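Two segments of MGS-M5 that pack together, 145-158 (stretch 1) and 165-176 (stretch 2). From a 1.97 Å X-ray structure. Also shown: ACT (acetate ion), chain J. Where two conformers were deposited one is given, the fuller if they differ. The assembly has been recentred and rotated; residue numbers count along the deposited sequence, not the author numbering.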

ATOM      1  N   GLY A 145     -25.380  -6.178  -2.179  1.00 26.96           N
ATOM      2  CA  GLY A 145     -26.356  -5.631  -1.240  1.00 26.32           C
ATOM      3  C   GLY A 145     -26.203  -4.136  -1.004  1.00 25.64           C
ATOM      4  O   GLY A 145     -26.074  -3.349  -1.943  1.00 24.03           O
ATOM      5  N   THR A 146     -26.222  -3.731   0.253  1.00 24.52           N
ATOM      6  CA  THR A 146     -26.219  -2.301   0.578  1.00 25.20           C
ATOM      7  C   THR A 146     -24.805  -1.833   0.999  1.00 24.60           C
ATOM      8  O   THR A 146     -24.639  -0.830   1.702  1.00 24.90           O
ATOM      9  CB  THR A 146     -27.230  -2.017   1.704  1.00 26.80           C
ATOM     10  OG1 THR A 146     -27.026  -2.981   2.737  1.00 26.05           O
ATOM     11  CG2 THR A 146     -28.718  -2.152   1.189  1.00 25.53           C
ATOM     12  N   SER A 147     -23.773  -2.563   0.582  1.00 23.05           N
ATOM     13  CA  SER A 147     -22.403  -2.133   0.936  1.00 23.24           C
ATOM     14  C   SER A 147     -22.105  -0.739   0.360  1.00 22.95           C
ATOM     15  O   SER A 147     -21.578   0.124   1.041  1.00 22.25           O
ATOM     16  CB  SER A 147     -21.372  -3.162   0.414  1.00 26.65           C
ATOM     17  OG  SER A 147     -21.579  -3.345  -1.006  1.00 30.41           O
ATOM     18  N   LEU A 148     -22.487  -0.492  -0.894  1.00 20.92           N
ATOM     19  CA  LEU A 148     -22.280   0.839  -1.493  1.00 22.93           C
ATOM     20  C   LEU A 148     -23.211   1.897  -0.886  1.00 24.79           C
ATOM     21  O   LEU A 148     -22.805   3.052  -0.672  1.00 24.86           O
ATOM     22  CB  LEU A 148     -22.491   0.776  -3.024  1.00 24.94           C
ATOM     23  CG  LEU A 148     -22.511   2.111  -3.794  1.00 25.64           C
ATOM     24  CD1 LEU A 148     -21.142   2.894  -3.686  1.00 29.12           C
ATOM     25  CD2 LEU A 148     -22.957   1.908  -5.232  1.00 27.34           C
ATOM     26  N   ASP A 149     -24.469   1.542  -0.650  1.00 24.93           N
ATOM     27  CA  ASP A 149     -25.375   2.488  -0.001  1.00 26.60           C
ATOM     28  C   ASP A 149     -24.772   2.925   1.348  1.00 23.76           C
ATOM     29  O   ASP A 149     -24.880   4.070   1.754  1.00 24.44           O
ATOM     30  CB  ASP A 149     -26.771   1.874   0.226  1.00 29.50           C
ATOM     31  CG  ASP A 149     -27.358   1.276  -1.060  1.00 31.68           C
ATOM     32  OD1 ASP A 149     -27.920   2.034  -1.828  1.00 31.33           O
ATOM     33  OD2 ASP A 149     -27.128   0.087  -1.353  1.00 34.79           O
ATOM     34  N   THR A 150     -24.186   1.973   2.030  1.00 23.38           N
ATOM     35  CA  THR A 150     -23.548   2.212   3.335  1.00 23.84           C
ATOM     36  C   THR A 150     -22.325   3.162   3.202  1.00 25.77           C
ATOM     37  O   THR A 150     -22.166   4.119   3.990  1.00 24.23           O
ATOM     38  CB  THR A 150     -23.132   0.874   3.975  1.00 23.67           C
ATOM     39  OG1 THR A 150     -24.341   0.145   4.346  1.00 24.21           O
ATOM     40  CG2 THR A 150     -22.247   1.122   5.249  1.00 22.90           C
ATOM     41  N   ALA A 151     -21.502   2.943   2.183  1.00 23.83           N
ATOM     42  CA  ALA A 151     -20.395   3.865   1.920  1.00 23.76           C
ATOM     43  C   ALA A 151     -20.905   5.261   1.602  1.00 23.88           C
ATOM     44  O   ALA A 151     -20.278   6.244   1.949  1.00 24.19           O
ATOM     45  CB  ALA A 151     -19.513   3.362   0.756  1.00 22.59           C
ATOM     46  N   ARG A 152     -22.022   5.360   0.883  1.00 22.84           N
ATOM     47  CA  ARG A 152     -22.612   6.650   0.598  1.00 21.54           C
ATOM     48  C   ARG A 152     -23.063   7.339   1.875  1.00 22.86           C
ATOM     49  O   ARG A 152     -22.887   8.538   2.058  1.00 24.36           O
ATOM     50  CB  ARG A 152     -23.825   6.485  -0.361  1.00 21.88           C
ATOM     51  CG  ARG A 152     -23.402   6.045  -1.763  1.00 22.82           C
ATOM     52  CD  ARG A 152     -24.628   5.839  -2.701  1.00 23.52           C
ATOM     53  NE  ARG A 152     -24.210   5.742  -4.103  1.00 25.54           N
ATOM     54  CZ  ARG A 152     -24.801   4.934  -4.970  1.00 26.60           C
ATOM     55  NH1 ARG A 152     -25.824   4.125  -4.591  1.00 27.28           N
ATOM     56  NH2 ARG A 152     -24.367   4.916  -6.194  1.00 24.52           N
ATOM     57  N   LEU A 153     -23.755   6.586   2.714  1.00 22.76           N
ATOM     58  CA  LEU A 153     -24.189   7.095   4.023  1.00 23.28           C
ATOM     59  C   LEU A 153     -23.000   7.642   4.847  1.00 23.90           C
ATOM     60  O   LEU A 153     -23.063   8.739   5.403  1.00 24.59           O
ATOM     61  CB  LEU A 153     -24.844   5.970   4.832  1.00 23.09           C
ATOM     62  CG  LEU A 153     -25.251   6.266   6.279  1.00 24.66           C
ATOM     63  CD1 LEU A 153     -26.417   7.270   6.285  1.00 27.56           C
ATOM     64  CD2 LEU A 153     -25.680   4.992   6.991  1.00 25.03           C
ATOM     65  N   ARG A 154     -21.926   6.862   4.936  1.00 23.74           N
ATOM     66  CA  ARG A 154     -20.739   7.294   5.679  0.50 23.17           C
ATOM     67  C   ARG A 154     -20.151   8.562   5.073  1.00 24.45           C
ATOM     68  O   ARG A 154     -19.829   9.521   5.793  1.00 25.13           O
ATOM     69  CB  ARG A 154     -19.694   6.173   5.706  0.50 22.27           C
ATOM     70  CG  ARG A 154     -20.247   4.872   6.260  0.50 23.03           C
ATOM     71  CD  ARG A 154     -19.269   3.744   6.023  0.50 24.23           C
ATOM     72  NE  ARG A 154     -18.194   3.765   6.999  0.50 23.56           N
ATOM     73  CZ  ARG A 154     -17.230   2.853   7.055  0.50 25.85           C
ATOM     74  NH1 ARG A 154     -17.219   1.841   6.196  0.50 25.32           N
ATOM     75  NH2 ARG A 154     -16.305   2.936   8.001  0.50 25.11           N
ATOM     76  N   TYR A 155     -20.051   8.597   3.742  1.00 23.29           N
ATOM     77  CA  TYR A 155     -19.621   9.827   3.074  1.00 24.15           C
ATOM     78  C   TYR A 155     -20.497  11.015   3.446  1.00 25.84           C
ATOM     79  O   TYR A 155     -19.991  12.098   3.782  1.00 25.99           O
ATOM     80  CB  TYR A 155     -19.614   9.663   1.520  1.00 23.95           C
ATOM     81  CG  TYR A 155     -19.413  11.000   0.809  1.00 26.73           C
ATOM     82  CD1 TYR A 155     -18.152  11.638   0.771  1.00 28.27           C
ATOM     83  CD2 TYR A 155     -20.489  11.659   0.213  1.00 27.78           C
ATOM     84  CE1 TYR A 155     -17.999  12.898   0.130  1.00 29.89           C
ATOM     85  CE2 TYR A 155     -20.332  12.881  -0.437  1.00 31.03           C
ATOM     86  CZ  TYR A 155     -19.111  13.495  -0.470  1.00 31.83           C
ATOM     87  OH  TYR A 155     -19.022  14.703  -1.107  1.00 35.61           O
ATOM     88  N   GLU A 156     -21.822  10.849   3.406  1.00 26.07           N
ATOM     89  CA  GLU A 156     -22.697  12.012   3.631  1.00 26.13           C
ATOM     90  C   GLU A 156     -22.553  12.536   5.069  1.00 26.03           C
ATOM     91  O   GLU A 156     -22.461  13.729   5.302  1.00 28.46           O
ATOM     92  CB  GLU A 156     -24.174  11.670   3.368  1.00 27.32           C
ATOM     93  CG  GLU A 156     -24.501  11.325   1.870  1.00 34.29           C
ATOM     94  CD  GLU A 156     -24.299  12.505   0.918  1.00 38.24           C
ATOM     95  OE1 GLU A 156     -24.218  13.650   1.413  1.00 38.84           O
ATOM     96  OE2 GLU A 156     -24.230  12.271  -0.327  1.00 39.60           O
ATOM     97  N   ILE A 157     -22.599  11.620   6.020  1.00 24.48           N
ATOM     98  CA  ILE A 157     -22.414  11.985   7.433  1.00 24.61           C
ATOM     99  C   ILE A 157     -21.070  12.703   7.620  1.00 25.86           C
ATOM    100  O   ILE A 157     -21.018  13.719   8.322  1.00 26.24           O
ATOM    101  CB  ILE A 157     -22.496  10.745   8.326  1.00 23.55           C
ATOM    102  CG1 ILE A 157     -23.935  10.171   8.337  1.00 22.26           C
ATOM    103  CG2 ILE A 157     -22.054  11.037   9.742  1.00 24.34           C
ATOM    104  CD1 ILE A 157     -23.931   8.712   8.923  1.00 27.22           C
ATOM    105  N   SER A 158     -20.023  12.253   6.925  1.00 24.56           N
ATOM    106  CA  SER A 158     -18.686  12.806   7.148  1.00 26.82           C
ATOM    107  C   SER A 158     -18.622  14.249   6.711  1.00 27.54           C
ATOM    108  O   SER A 158     -17.865  15.049   7.277  1.00 28.49           O
ATOM    109  CB  SER A 158     -17.606  11.992   6.423  1.00 28.42           C
ATOM    110  OG  SER A 158     -17.653  12.276   5.042  1.00 32.31           O
ATOM    111  N   SER A 165     -14.540   9.512   6.974  1.00 22.10           N
ATOM    112  CA  SER A 165     -15.724   8.666   6.757  1.00 22.41           C
ATOM    113  C   SER A 165     -15.490   7.249   7.255  1.00 23.51           C
ATOM    114  O   SER A 165     -16.431   6.497   7.601  1.00 24.39           O
ATOM    115  CB  SER A 165     -16.095   8.636   5.243  1.00 22.27           C
ATOM    116  OG  SER A 165     -15.130   7.976   4.433  1.00 24.05           O
ATOM    117  N   ARG A 166     -14.219   6.870   7.314  1.00 22.88           N
ATOM    118  CA  ARG A 166     -13.881   5.487   7.754  1.00 24.35           C
ATOM    119  C   ARG A 166     -14.065   5.350   9.274  1.00 25.30           C
ATOM    120  O   ARG A 166     -14.050   4.253   9.803  1.00 25.17           O
ATOM    121  CB  ARG A 166     -12.453   5.119   7.320  1.00 26.02           C
ATOM    122  CG  ARG A 166     -12.362   5.056   5.760  1.00 28.22           C
ATOM    123  CD  ARG A 166     -10.924   5.046   5.271  1.00 28.39           C
ATOM    124  NE  ARG A 166     -10.126   6.122   5.853  1.00 28.45           N
ATOM    125  CZ  ARG A 166      -8.835   6.276   5.619  1.00 28.78           C
ATOM    126  NH1 ARG A 166      -8.217   5.467   4.754  1.00 28.39           N
ATOM    127  NH2 ARG A 166      -8.187   7.260   6.208  1.00 27.02           N
ATOM    128  N   ASN A 167     -14.293   6.465   9.966  1.00 22.77           N
ATOM    129  CA  ASN A 167     -14.583   6.427  11.412  1.00 23.60           C
ATOM    130  C   ASN A 167     -16.099   6.433  11.649  1.00 24.11           C
ATOM    131  O   ASN A 167     -16.543   6.422  12.780  1.00 24.74           O
ATOM    132  CB  ASN A 167     -14.013   7.663  12.144  1.00 25.00           C
ATOM    133  CG  ASN A 167     -12.648   7.446  12.746  1.00 26.24           C
ATOM    134  OD1 ASN A 167     -12.222   6.325  13.100  1.00 32.47           O
ATOM    135  ND2 ASN A 167     -11.941   8.531  12.870  1.00 22.68           N
ATOM    136  N   VAL A 168     -16.888   6.500  10.569  1.00 22.92           N
ATOM    137  CA  VAL A 168     -18.338   6.578  10.691  1.00 24.10           C
ATOM    138  C   VAL A 168     -18.918   5.195  10.576  1.00 25.72           C
ATOM    139  O   VAL A 168     -18.772   4.556   9.554  1.00 26.71           O
ATOM    140  CB  VAL A 168     -18.947   7.528   9.606  1.00 26.75           C
ATOM    141  CG1 VAL A 168     -20.506   7.506   9.678  1.00 26.31           C
ATOM    142  CG2 VAL A 168     -18.405   8.978   9.810  1.00 24.10           C
ATOM    143  N   HIS A 169     -19.545   4.691  11.638  1.00 23.71           N
ATOM    144  CA  HIS A 169     -19.939   3.281  11.637  1.00 24.05           C
ATOM    145  C   HIS A 169     -21.450   3.181  11.699  1.00 26.58           C
ATOM    146  O   HIS A 169     -22.025   3.180  12.786  1.00 27.16           O
ATOM    147  CB  HIS A 169     -19.351   2.544  12.806  1.00 27.22           C
ATOM    148  CG  HIS A 169     -17.878   2.743  12.927  1.00 30.51           C
ATOM    149  ND1 HIS A 169     -17.010   2.428  11.900  1.00 30.63           N
ATOM    150  CD2 HIS A 169     -17.121   3.238  13.937  1.00 29.66           C
ATOM    151  CE1 HIS A 169     -15.772   2.690  12.287  1.00 30.45           C
ATOM    152  NE2 HIS A 169     -15.815   3.198  13.507  1.00 32.25           N
ATOM    153  N   ALA A 170     -22.072   3.085  10.533  1.00 24.70           N
ATOM    154  CA  ALA A 170     -23.515   3.106  10.404  1.00 26.95           C
ATOM    155  C   ALA A 170     -23.816   2.329   9.122  1.00 28.58           C
ATOM    156  O   ALA A 170     -22.953   2.311   8.225  1.00 29.80           O
ATOM    157  CB  ALA A 170     -24.030   4.556  10.305  1.00 26.19           C
ATOM    158  N   TYR A 171     -24.991   1.686   9.060  1.00 25.94           N
ATOM    159  CA  TYR A 171     -25.370   0.789   7.961  1.00 25.84           C
ATOM    160  C   TYR A 171     -26.645   1.275   7.288  1.00 25.85           C
ATOM    161  O   TYR A 171     -27.557   1.815   7.955  1.00 24.79           O
ATOM    162  CB  TYR A 171     -25.630  -0.650   8.432  1.00 25.50           C
ATOM    163  CG  TYR A 171     -24.466  -1.348   9.145  1.00 27.44           C
ATOM    164  CD1 TYR A 171     -23.189  -1.404   8.588  1.00 27.64           C
ATOM    165  CD2 TYR A 171     -24.659  -1.935  10.376  1.00 28.01           C
ATOM    166  CE1 TYR A 171     -22.128  -2.032   9.266  1.00 28.99           C
ATOM    167  CE2 TYR A 171     -23.610  -2.574  11.070  1.00 28.52           C
ATOM    168  CZ  TYR A 171     -22.354  -2.619  10.499  1.00 28.77           C
ATOM    169  OH  TYR A 171     -21.347  -3.231  11.198  1.00 29.75           O
ATOM    170  N   ILE A 172     -26.704   1.048   5.984  1.00 24.86           N
ATOM    171  CA  ILE A 172     -27.963   0.953   5.262  1.00 24.99           C
ATOM    172  C   ILE A 172     -28.329  -0.516   5.193  1.00 25.82           C
ATOM    173  O   ILE A 172     -27.456  -1.332   4.858  1.00 24.97           O
ATOM    174  CB  ILE A 172     -27.846   1.508   3.838  1.00 24.93           C
ATOM    175  CG1 ILE A 172     -27.404   2.965   3.905  1.00 23.80           C
ATOM    176  CG2 ILE A 172     -29.201   1.304   3.042  1.00 22.67           C
ATOM    177  CD1 ILE A 172     -28.570   3.968   4.371  1.00 20.59           C
ATOM    178  N   LEU A 173     -29.573  -0.847   5.548  1.00 24.06           N
ATOM    179  CA  LEU A 173     -30.062  -2.219   5.538  1.00 24.46           C
ATOM    180  C   LEU A 173     -31.211  -2.399   4.568  1.00 24.71           C
ATOM    181  O   LEU A 173     -31.893  -1.423   4.167  1.00 25.96           O
ATOM    182  CB  LEU A 173     -30.549  -2.666   6.930  1.00 23.45           C
ATOM    183  CG  LEU A 173     -29.431  -2.493   7.999  1.00 30.15           C
ATOM    184  CD1 LEU A 173     -29.974  -2.868   9.358  1.00 30.30           C
ATOM    185  CD2 LEU A 173     -28.242  -3.341   7.644  1.00 27.93           C
ATOM    186  N   GLY A 174     -31.507  -3.670   4.297  1.00 23.77           N
ATOM    187  CA  GLY A 174     -32.711  -3.988   3.526  1.00 25.97           C
ATOM    188  C   GLY A 174     -32.424  -4.162   2.047  1.00 27.03           C
ATOM    189  O   GLY A 174     -31.302  -4.532   1.636  1.00 26.40           O
ATOM    190  N   GLU A 175     -33.455  -3.915   1.231  1.00 29.10           N
ATOM    191  CA  GLU A 175     -33.337  -4.019  -0.217  1.00 31.61           C
ATOM    192  C   GLU A 175     -32.370  -2.960  -0.728  1.00 31.91           C
ATOM    193  O   GLU A 175     -32.453  -1.819  -0.313  1.00 33.44           O
ATOM    194  CB  GLU A 175     -34.714  -3.823  -0.845  1.00 34.39           C
ATOM    195  CG  GLU A 175     -34.690  -3.763  -2.347  1.00 36.45           C
ATOM    196  CD  GLU A 175     -35.986  -3.165  -2.921  1.00 40.22           C
ATOM    197  OE1 GLU A 175     -36.634  -2.311  -2.267  1.00 40.27           O
ATOM    198  OE2 GLU A 175     -36.367  -3.584  -4.033  1.00 42.84           O
ATOM    199  N   HIS A 176     -31.437  -3.318  -1.602  1.00 29.50           N
ATOM    200  CA  HIS A 176     -30.645  -2.305  -2.317  1.00 29.18           C
ATOM    201  C   HIS A 176     -31.596  -1.680  -3.373  1.00 32.60           C
ATOM    202  O   HIS A 176     -31.684  -2.156  -4.487  1.00 34.02           O
ATOM    203  CB  HIS A 176     -29.415  -2.948  -2.960  1.00 29.54           C
ATOM    204  CG  HIS A 176     -28.656  -2.070  -3.916  1.00 30.62           C
ATOM    205  ND1 HIS A 176     -27.978  -0.935  -3.522  1.00 29.84           N
ATOM    206  CD2 HIS A 176     -28.397  -2.212  -5.243  1.00 31.68           C
ATOM    207  CE1 HIS A 176     -27.365  -0.399  -4.563  1.00 32.35           C
ATOM    208  NE2 HIS A 176     -27.607  -1.153  -5.624  1.00 32.10           N
TER
HETATM  209  C   ACT J 409     -24.900  -0.219  -8.655  1.00 49.98           C
HETATM  210  O   ACT J 409     -24.174   0.560  -8.001  1.00 48.43           O
HETATM  211  OXT ACT J 409     -25.887  -0.775  -8.048  1.00 49.83           O
HETATM  212  CH3 ACT J 409     -24.569  -0.402 -10.120  1.00 49.75           C

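A helix lies against an extended segment that runs back along it, and the contact combines a small apolar cluster with hydrogen bonds between side chains of the first stretch and, mostly, backbone of the second. The antiparallel sense follows from the closest CA pairs: Thr146 CA to His176 CA at 5.3 Å, Thr150 CA to Ile172 CA at 5.0 Å and Ser158 CA to Ser165 CA at 5.1 Å. Together the two surfaces bury 870 Å².

Two threonines hold Ile172 by its main chain. Thr146 OG1 donates to Ile172 O (2.7 Å), while Ile172 N donates to Thr150 OG1 (3.0 Å, 162° at the hydrogen). Thr150 OG1 accepts through a lone pair while donating its own proton to Thr146 O, 2.8 Å away, just before the helix.

Further along the helix, Leu153 CD2 meets Ala170 CB at 3.7 Å and Ile172 CD1 at 4.0 Å, and Ile157 CD1 reaches Val168 CG1 at 3.7 Å. Val168 and Ile172 both point their CA-to-CB bonds toward the helix; His169 and Tyr171 point theirs away.

Arg154 NE donates to Val168 O at 2.7 Å (130°) and weakly to Ser165 O at 3.3 Å (123°); one N-H is thus shared unequally between two backbone carbonyls, the shorter bond being the better one.

At the far end, His176 ND1 donates to Asp149 OD2 (2.5 Å, 150°), which lies near the ring plane. His176 NE2 donates to OXT of the acetate at 3.0 Å, so both ring nitrogens are engaged.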